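Local coordinates for cell division control protein 4 (Saccharomyces cerevisiae, PDB 3V7D) that recognises phosphorylated target proteins such as the kinase inhibitor SIC1 for an SCF ubiquitin ligase, through a WD40 propeller that follows its F-box, at residues Ile396-Val401 / Trp437-Lys442; Thr445-Val450 / Leu458-Phe463. The protein carries 1 engineered substitution. All blocks are in the same frame, centred on the assembly; numbering follows the deposited sequence.

Both contacts are buried in the eight-bladed WD40 propeller and share one blade, but they work differently. Contact 1 crosses from one blade to the next: strand 396-401 and strand 435-442, each at an edge of its own sheet, run parallel and meet through side chains, with a single hydrogen bond between the segments. Contact 2 lies within a blade, where strands 445-452 and 455-462 form a hairpin zipped by backbone hydrogen bonds. The centre of contact 1 lies about 9 Å from the centre of the chain, that of contact 2 about 15 Å. Strands 435-442 and 445-452 are neighbours in one sheet, so Val439 also packs on Leu446.

Contact 1 of 2, residues Ile396-Val401 / Trp437-Lys442; sequences ITTFYV and WSVNFK
Tyr400 lies alongside Asn440, its ring over the side-chain amide with the two planes 26° apart. Asn440 OD1 stands 3.6 Å above one face of the Tyr400 ring, offset toward the rim, and Asn440 CA sits 4.2 Å from the ring centroid as a CH-pi donor. The same ring turns an edge to the face of Phe441 in a T-shaped pair, Tyr400 CD2 3.7 Å from Phe441 CE2. An alanine in place of Tyr400 would probably leave the Asn440 amide without its stacked ring and Phe441 without its edge partner. Toward the N-terminal ends, Val439 N donates to Thr398 OG1 at 3.1 Å and 146°, the hydroxyl reaching it because OG1 is anti to the backbone N (chi1 -176°). Val439 CG1 packs against the facing backbone, 3.6 Å from Phe399 C.

Behind this layer Trp105 meets the Phe441 ring, and classic bulges opposite Gly409 and Ala449 interrupt pairing within each blade. Thr397 and Trp437 pack on the bound peptide; Thr397 OG1 hydrogen-bonds to Ile436 O, just before Trp437. With axes 5.6 Å apart the segments share no backbone-to-backbone hydrogen bond, so stacked flat groups, apolar packing and two threonine hydroxyls join the blades.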
ATOM      1  N   ILE B 396      -1.574   3.942 -23.800  1.00 30.68           N
ATOM      2  CA  ILE B 396      -2.163   3.470 -22.552  1.00 30.15           C
ATOM      3  C   ILE B 396      -3.385   4.310 -22.204  1.00 32.41           C
ATOM      4  O   ILE B 396      -3.283   5.524 -22.035  1.00 37.31           O
ATOM      5  CB  ILE B 396      -1.170   3.517 -21.381  1.00 34.82           C
ATOM      6  CG1 ILE B 396       0.089   2.715 -21.718  1.00 30.19           C
ATOM      7  CG2 ILE B 396      -1.825   2.966 -20.115  1.00 29.02           C
ATOM      8  CD1 ILE B 396      -0.189   1.268 -22.061  1.00 30.23           C
ATOM      9  N   THR B 397      -4.544   3.667 -22.110  1.00 28.17           N
ATOM     10  CA  THR B 397      -5.780   4.383 -21.812  1.00 29.15           C
ATOM     11  C   THR B 397      -6.043   4.445 -20.309  1.00 33.68           C
ATOM     12  O   THR B 397      -6.627   5.407 -19.809  1.00 31.46           O
ATOM     13  CB  THR B 397      -6.985   3.736 -22.515  1.00 34.74           C
ATOM     14  OG1 THR B 397      -7.002   2.333 -22.230  1.00 41.48           O
ATOM     15  CG2 THR B 397      -6.889   3.927 -24.017  1.00 36.38           C
ATOM     16  N   THR B 398      -5.601   3.417 -19.589  1.00 30.08           N
ATOM     17  CA  THR B 398      -5.821   3.354 -18.149  1.00 30.87           C
ATOM     18  C   THR B 398      -4.886   2.347 -17.486  1.00 30.14           C
ATOM     19  O   THR B 398      -4.448   1.384 -18.113  1.00 31.01           O
ATOM     20  CB  THR B 398      -7.291   2.983 -17.808  1.00 33.75           C
ATOM     21  OG1 THR B 398      -7.484   3.025 -16.391  1.00 31.28           O
ATOM     22  CG2 THR B 398      -7.636   1.581 -18.308  1.00 24.88           C
ATOM     23  N   PHE B 399      -4.576   2.584 -16.217  1.00 27.63           N
ATOM     24  CA  PHE B 399      -3.899   1.585 -15.403  1.00 27.29           C
ATOM     25  C   PHE B 399      -4.203   1.831 -13.939  1.00 30.06           C
ATOM     26  O   PHE B 399      -4.636   2.915 -13.557  1.00 30.70           O
ATOM     27  CB  PHE B 399      -2.382   1.579 -15.644  1.00 28.71           C
ATOM     28  CG  PHE B 399      -1.639   2.694 -14.947  1.00 30.75           C
ATOM     29  CD1 PHE B 399      -1.431   3.908 -15.578  1.00 30.07           C
ATOM     30  CD2 PHE B 399      -1.125   2.515 -13.669  1.00 27.36           C
ATOM     31  CE1 PHE B 399      -0.735   4.927 -14.948  1.00 33.07           C
ATOM     32  CE2 PHE B 399      -0.434   3.528 -13.030  1.00 25.09           C
ATOM     33  CZ  PHE B 399      -0.235   4.736 -13.669  1.00 29.91           C
ATOM     34  N   TYR B 400      -3.978   0.816 -13.117  1.00 30.57           N
ATOM     35  CA  TYR B 400      -4.111   0.972 -11.681  1.00 27.56           C
ATOM     36  C   TYR B 400      -2.995   0.184 -11.038  1.00 28.81           C
ATOM     37  O   TYR B 400      -2.487  -0.770 -11.630  1.00 28.93           O
ATOM     38  CB  TYR B 400      -5.472   0.485 -11.192  1.00 27.03           C
ATOM     39  CG  TYR B 400      -5.896   1.112  -9.875  1.00 32.12           C
ATOM     40  CD1 TYR B 400      -6.533   2.346  -9.848  1.00 28.68           C
ATOM     41  CD2 TYR B 400      -5.660   0.466  -8.663  1.00 28.21           C
ATOM     42  CE1 TYR B 400      -6.924   2.924  -8.651  1.00 35.60           C
ATOM     43  CE2 TYR B 400      -6.051   1.038  -7.458  1.00 28.16           C
ATOM     44  CZ  TYR B 400      -6.681   2.264  -7.461  1.00 35.51           C
ATOM     45  OH  TYR B 400      -7.071   2.837  -6.269  1.00 40.36           O
ATOM     46  N   VAL B 401      -2.599   0.579  -9.834  1.00 26.89           N
ATOM     47  CA  VAL B 401      -1.399  -0.000  -9.255  1.00 28.63           C
ATOM     48  C   VAL B 401      -1.393  -0.021  -7.729  1.00 33.92           C
ATOM     49  O   VAL B 401      -1.962   0.854  -7.070  1.00 31.67           O
ATOM     50  CB  VAL B 401      -0.144   0.741  -9.773  1.00 27.95           C
ATOM     51  CG1 VAL B 401      -0.020   2.117  -9.117  1.00 19.98           C
ATOM     52  CG2 VAL B 401       1.116  -0.087  -9.546  1.00 28.71           C
ATOM     53  N   TRP B 437     -11.375   1.231 -20.928  1.00 29.80           N
ATOM     54  CA  TRP B 437     -11.550   2.651 -20.651  1.00 29.48           C
ATOM     55  C   TRP B 437     -11.081   3.025 -19.251  1.00 32.80           C
ATOM     56  O   TRP B 437     -10.499   4.086 -19.047  1.00 34.77           O
ATOM     57  CB  TRP B 437     -13.007   3.073 -20.862  1.00 33.55           C
ATOM     58  CG  TRP B 437     -13.478   2.879 -22.274  1.00 42.50           C
ATOM     59  CD1 TRP B 437     -14.534   2.120 -22.692  1.00 44.86           C
ATOM     60  CD2 TRP B 437     -12.893   3.438 -23.458  1.00 40.38           C
ATOM     61  NE1 TRP B 437     -14.648   2.182 -24.061  1.00 44.28           N
ATOM     62  CE2 TRP B 437     -13.651   2.981 -24.553  1.00 42.29           C
ATOM     63  CE3 TRP B 437     -11.804   4.284 -23.696  1.00 43.10           C
ATOM     64  CZ2 TRP B 437     -13.356   3.342 -25.866  1.00 45.55           C
ATOM     65  CZ3 TRP B 437     -11.512   4.640 -25.001  1.00 46.62           C
ATOM     66  CH2 TRP B 437     -12.286   4.169 -26.069  1.00 41.50           C
ATOM     67  N   SER B 438     -11.329   2.149 -18.288  1.00 31.47           N
ATOM     68  CA  SER B 438     -10.960   2.442 -16.914  1.00 33.76           C
ATOM     69  C   SER B 438     -10.777   1.156 -16.125  1.00 34.78           C
ATOM     70  O   SER B 438     -11.573   0.228 -16.249  1.00 36.03           O
ATOM     71  CB  SER B 438     -12.025   3.321 -16.257  1.00 37.44           C
ATOM     72  OG  SER B 438     -11.606   3.739 -14.972  1.00 49.56           O
ATOM     73  N   VAL B 439      -9.717   1.101 -15.327  1.00 29.09           N
ATOM     74  CA  VAL B 439      -9.456  -0.060 -14.493  1.00 29.57           C
ATOM     75  C   VAL B 439      -9.146   0.373 -13.056  1.00 30.24           C
ATOM     76  O   VAL B 439      -8.521   1.407 -12.820  1.00 32.94           O
ATOM     77  CB  VAL B 439      -8.321  -0.955 -15.078  1.00 28.11           C
ATOM     78  CG1 VAL B 439      -6.945  -0.345 -14.827  1.00 26.91           C
ATOM     79  CG2 VAL B 439      -8.385  -2.339 -14.482  1.00 26.29           C
ATOM     80  N   ASN B 440      -9.612  -0.419 -12.101  1.00 26.40           N
ATOM     81  CA  ASN B 440      -9.450  -0.111 -10.687  1.00 29.11           C
ATOM     82  C   ASN B 440      -9.524  -1.422  -9.923  1.00 31.27           C
ATOM     83  O   ASN B 440     -10.330  -2.294 -10.256  1.00 32.75           O
ATOM     84  CB  ASN B 440     -10.567   0.837 -10.230  1.00 23.82           C
ATOM     85  CG  ASN B 440     -10.289   1.481  -8.872  1.00 32.83           C
ATOM     86  OD1 ASN B 440      -9.906   0.810  -7.916  1.00 32.56           O
ATOM     87  ND2 ASN B 440     -10.489   2.798  -8.789  1.00 30.33           N
ATOM     88  N   PHE B 441      -8.675  -1.586  -8.918  1.00 32.03           N
ATOM     89  CA  PHE B 441      -8.774  -2.781  -8.090  1.00 30.48           C
ATOM     90  C   PHE B 441      -8.467  -2.508  -6.628  1.00 33.18           C
ATOM     91  O   PHE B 441      -7.741  -1.574  -6.294  1.00 33.89           O
ATOM     92  CB  PHE B 441      -7.893  -3.920  -8.636  1.00 28.54           C
ATOM     93  CG  PHE B 441      -6.413  -3.667  -8.519  1.00 30.65           C
ATOM     94  CD1 PHE B 441      -5.730  -3.967  -7.346  1.00 29.63           C
ATOM     95  CD2 PHE B 441      -5.701  -3.153  -9.589  1.00 29.09           C
ATOM     96  CE1 PHE B 441      -4.367  -3.741  -7.239  1.00 29.02           C
ATOM     97  CE2 PHE B 441      -4.335  -2.925  -9.492  1.00 27.11           C
ATOM     98  CZ  PHE B 441      -3.669  -3.218  -8.315  1.00 31.15           C
ATOM     99  N   LYS B 442      -9.038  -3.338  -5.763  1.00 35.00           N
ATOM    100  CA  LYS B 442      -8.720  -3.317  -4.346  1.00 41.01           C
ATOM    101  C   LYS B 442      -8.926  -4.716  -3.795  1.00 37.87           C
ATOM    102  O   LYS B 442     -10.012  -5.289  -3.920  1.00 35.66           O
ATOM    103  CB  LYS B 442      -9.594  -2.312  -3.589  1.00 48.87           C
ATOM    104  CG  LYS B 442      -9.072  -1.997  -2.191  1.00 61.05           C
ATOM    105  CD  LYS B 442      -9.935  -0.978  -1.450  1.00 73.17           C
ATOM    106  CE  LYS B 442     -11.242  -1.586  -0.952  1.00 80.72           C
ATOM    107  NZ  LYS B 442     -11.933  -0.707   0.042  1.00 82.22           N
TER

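Contact 2 of 2, residues Thr445-Val450 / Leu458-Phe463; sequences TLVAAV and LEILDF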
ATOM      1  N   THR B 445     -10.920  -7.803  -5.584  1.00 29.59           N
ATOM      2  CA  THR B 445     -11.812  -7.351  -6.643  1.00 29.83           C
ATOM      3  C   THR B 445     -11.124  -6.425  -7.633  1.00 32.17           C
ATOM      4  O   THR B 445     -10.519  -5.421  -7.251  1.00 32.22           O
ATOM      5  CB  THR B 445     -13.048  -6.634  -6.069  1.00 31.01           C
ATOM      6  OG1 THR B 445     -13.692  -7.482  -5.109  1.00 33.24           O
ATOM      7  CG2 THR B 445     -14.031  -6.288  -7.183  1.00 27.72           C
ATOM      8  N   LEU B 446     -11.232  -6.778  -8.909  1.00 26.94           N
ATOM      9  CA  LEU B 446     -10.707  -5.966  -9.998  1.00 26.95           C
ATOM     10  C   LEU B 446     -11.868  -5.588 -10.920  1.00 32.05           C
ATOM     11  O   LEU B 446     -12.630  -6.455 -11.354  1.00 36.50           O
ATOM     12  CB  LEU B 446      -9.631  -6.756 -10.752  1.00 24.84           C
ATOM     13  CG  LEU B 446      -9.198  -6.362 -12.169  1.00 33.63           C
ATOM     14  CD1 LEU B 446      -8.577  -4.992 -12.197  1.00 26.68           C
ATOM     15  CD2 LEU B 446      -8.212  -7.386 -12.728  1.00 33.73           C
ATOM     16  N   VAL B 447     -12.029  -4.298 -11.195  1.00 30.85           N
ATOM     17  CA  VAL B 447     -13.099  -3.861 -12.091  1.00 29.11           C
ATOM     18  C   VAL B 447     -12.566  -3.102 -13.300  1.00 32.36           C
ATOM     19  O   VAL B 447     -11.585  -2.361 -13.201  1.00 33.12           O
ATOM     20  CB  VAL B 447     -14.179  -3.014 -11.371  1.00 28.08           C
ATOM     21  CG1 VAL B 447     -14.792  -3.799 -10.218  1.00 30.22           C
ATOM     22  CG2 VAL B 447     -13.608  -1.683 -10.882  1.00 30.19           C
ATOM     23  N   ALA B 448     -13.219  -3.288 -14.443  1.00 32.22           N
ATOM     24  CA  ALA B 448     -12.827  -2.589 -15.662  1.00 30.10           C
ATOM     25  C   ALA B 448     -14.017  -2.221 -16.541  1.00 32.88           C
ATOM     26  O   ALA B 448     -14.880  -3.053 -16.831  1.00 35.30           O
ATOM     27  CB  ALA B 448     -11.812  -3.407 -16.454  1.00 23.33           C
ATOM     28  N   ALA B 449     -14.050  -0.957 -16.950  1.00 29.38           N
ATOM     29  CA  ALA B 449     -15.011  -0.477 -17.932  1.00 29.77           C
ATOM     30  C   ALA B 449     -14.394  -0.683 -19.306  1.00 33.26           C
ATOM     31  O   ALA B 449     -13.330  -0.136 -19.606  1.00 34.61           O
ATOM     32  CB  ALA B 449     -15.308   0.987 -17.701  1.00 28.64           C
ATOM     33  N   VAL B 450     -15.046  -1.493 -20.132  1.00 31.25           N
ATOM     34  CA  VAL B 450     -14.472  -1.864 -21.416  1.00 32.12           C
ATOM     35  C   VAL B 450     -15.425  -1.619 -22.572  1.00 35.96           C
ATOM     36  O   VAL B 450     -16.612  -1.337 -22.379  1.00 35.50           O
ATOM     37  CB  VAL B 450     -14.078  -3.354 -21.452  1.00 31.65           C
ATOM     38  CG1 VAL B 450     -13.161  -3.694 -20.296  1.00 26.58           C
ATOM     39  CG2 VAL B 450     -15.325  -4.231 -21.431  1.00 25.17           C
ATOM     40  N   LEU B 458     -19.245  -3.403 -18.154  1.00 41.01           N
ATOM     41  CA  LEU B 458     -18.459  -3.400 -16.932  1.00 36.10           C
ATOM     42  C   LEU B 458     -18.012  -4.819 -16.640  1.00 38.08           C
ATOM     43  O   LEU B 458     -18.832  -5.740 -16.563  1.00 36.45           O
ATOM     44  CB  LEU B 458     -19.252  -2.847 -15.743  1.00 37.62           C
ATOM     45  CG  LEU B 458     -18.481  -2.844 -14.415  1.00 36.54           C
ATOM     46  CD1 LEU B 458     -17.308  -1.876 -14.471  1.00 34.45           C
ATOM     47  CD2 LEU B 458     -19.384  -2.512 -13.243  1.00 37.98           C
ATOM     48  N   GLU B 459     -16.705  -4.994 -16.490  1.00 33.81           N
ATOM     49  CA  GLU B 459     -16.148  -6.292 -16.155  1.00 29.49           C
ATOM     50  C   GLU B 459     -15.759  -6.322 -14.682  1.00 30.24           C
ATOM     51  O   GLU B 459     -15.143  -5.382 -14.174  1.00 28.21           O
ATOM     52  CB  GLU B 459     -14.930  -6.587 -17.033  1.00 31.06           C
ATOM     53  CG  GLU B 459     -15.225  -6.561 -18.530  1.00 33.41           C
ATOM     54  CD  GLU B 459     -15.900  -7.832 -19.026  1.00 38.40           C
ATOM     55  OE1 GLU B 459     -16.119  -7.952 -20.248  1.00 40.74           O
ATOM     56  OE2 GLU B 459     -16.203  -8.717 -18.197  1.00 35.38           O
ATOM     57  N   ILE B 460     -16.134  -7.396 -13.995  1.00 27.92           N
ATOM     58  CA  ILE B 460     -15.748  -7.584 -12.603  1.00 26.85           C
ATOM     59  C   ILE B 460     -15.021  -8.913 -12.419  1.00 28.87           C
ATOM     60  O   ILE B 460     -15.575  -9.981 -12.690  1.00 29.28           O
ATOM     61  CB  ILE B 460     -16.960  -7.523 -11.658  1.00 29.75           C
ATOM     62  CG1 ILE B 460     -17.721  -6.209 -11.843  1.00 28.79           C
ATOM     63  CG2 ILE B 460     -16.513  -7.674 -10.216  1.00 28.84           C
ATOM     64  CD1 ILE B 460     -19.008  -6.131 -11.032  1.00 32.45           C
ATOM     65  N   LEU B 461     -13.778  -8.836 -11.956  1.00 32.12           N
ATOM     66  CA  LEU B 461     -12.952 -10.019 -11.741  1.00 28.80           C
ATOM     67  C   LEU B 461     -12.728 -10.283 -10.254  1.00 30.28           C
ATOM     68  O   LEU B 461     -12.365  -9.384  -9.493  1.00 30.96           O
ATOM     69  CB  LEU B 461     -11.618  -9.872 -12.473  1.00 30.52           C
ATOM     70  CG  LEU B 461     -11.798  -9.639 -13.975  1.00 33.66           C
ATOM     71  CD1 LEU B 461     -10.487  -9.264 -14.638  1.00 35.58           C
ATOM     72  CD2 LEU B 461     -12.394 -10.875 -14.625  1.00 27.40           C
ATOM     73  N   ASP B 462     -12.943 -11.531  -9.855  1.00 33.25           N
ATOM     74  CA  ASP B 462     -12.929 -11.925  -8.451  1.00 28.64           C
ATOM     75  C   ASP B 462     -11.731 -12.840  -8.180  1.00 31.61           C
ATOM     76  O   ASP B 462     -11.672 -13.946  -8.707  1.00 29.79           O
ATOM     77  CB  ASP B 462     -14.239 -12.654  -8.136  1.00 31.82           C
ATOM     78  CG  ASP B 462     -14.425 -12.945  -6.652  1.00 42.30           C
ATOM     79  OD1 ASP B 462     -13.466 -12.791  -5.866  1.00 40.54           O
ATOM     80  OD2 ASP B 462     -15.550 -13.346  -6.277  1.00 46.76           O
ATOM     81  N   PHE B 463     -10.787 -12.382  -7.357  1.00 31.83           N
ATOM     82  CA  PHE B 463      -9.573 -13.154  -7.064  1.00 27.25           C
ATOM     83  C   PHE B 463      -9.610 -13.876  -5.707  1.00 30.44           C
ATOM     84  O   PHE B 463      -8.579 -14.329  -5.199  1.00 32.53           O
ATOM     85  CB  PHE B 463      -8.318 -12.273  -7.156  1.00 24.67           C
ATOM     86  CG  PHE B 463      -7.917 -11.920  -8.567  1.00 28.25           C
ATOM     87  CD1 PHE B 463      -8.503 -10.847  -9.224  1.00 31.03           C
ATOM     88  CD2 PHE B 463      -6.950 -12.657  -9.232  1.00 25.96           C
ATOM     89  CE1 PHE B 463      -8.132 -10.515 -10.520  1.00 28.35           C
ATOM     90  CE2 PHE B 463      -6.574 -12.330 -10.531  1.00 26.11           C
ATOM     91  CZ  PHE B 463      -7.164 -11.258 -11.174  1.00 27.87           C
TER
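Leu458 closes over the backbone of the facing strand: its second torsion (chi2 66°) turns CD1 toward Ala448 O, 3.6 Å away. Leu458 and Ala449 form a non-hydrogen-bonded pair. Glu459 faces Ala448 in a hydrogen-bonded pair, its N donating to Ala448 O at 2.7 Å while its own O accepts from Ala448 N. Alanine puts only a methyl beside the glutamate. The bent glutamate chain crosses Val450 at about a right angle, CG being 3.7 Å from Val450 CG2, and its carboxylate, buried here, is met by a salt bridge to Arg114 and a hydrogen bond to Thr116.

Ile460 returns to the face of Leu458. It lies side by side with Val447 on the face they share with Thr445, Ile460 CG1 being 4.1 Å from Val447 CG1; the beta-branching of all three suits an extended strand. Leu461 then pairs with Leu446 through two nearly straight bonds, Leu461 N to Leu446 O at 2.7 Å and 176°, and Leu446 N to Leu461 O at 2.9 Å. The two leucines point the same way, with Leu461 CD1 pressed 3.5 Å from Leu446 CD2. Asp462 lies opposite Thr445 at the last bridge, and its OD1 is hydrogen-bonded to Ser464. Past the strand, Phe463 presents a ring edge, CE1 touching Leu446 CD2 at 3.8 Å.

Strand 455-462 is flanked on its other side by strand 113-118, so the blade is closed by joining an early strand to the last three, the velcro closure of WD40 propellers. Strand 125-131 of the next blade covers Val447 and Ala449, Phe414 of strand 413-418 packs against Leu446, Ala448 and Leu461, and Phe463 stacks on Trp105 of helix 87-106.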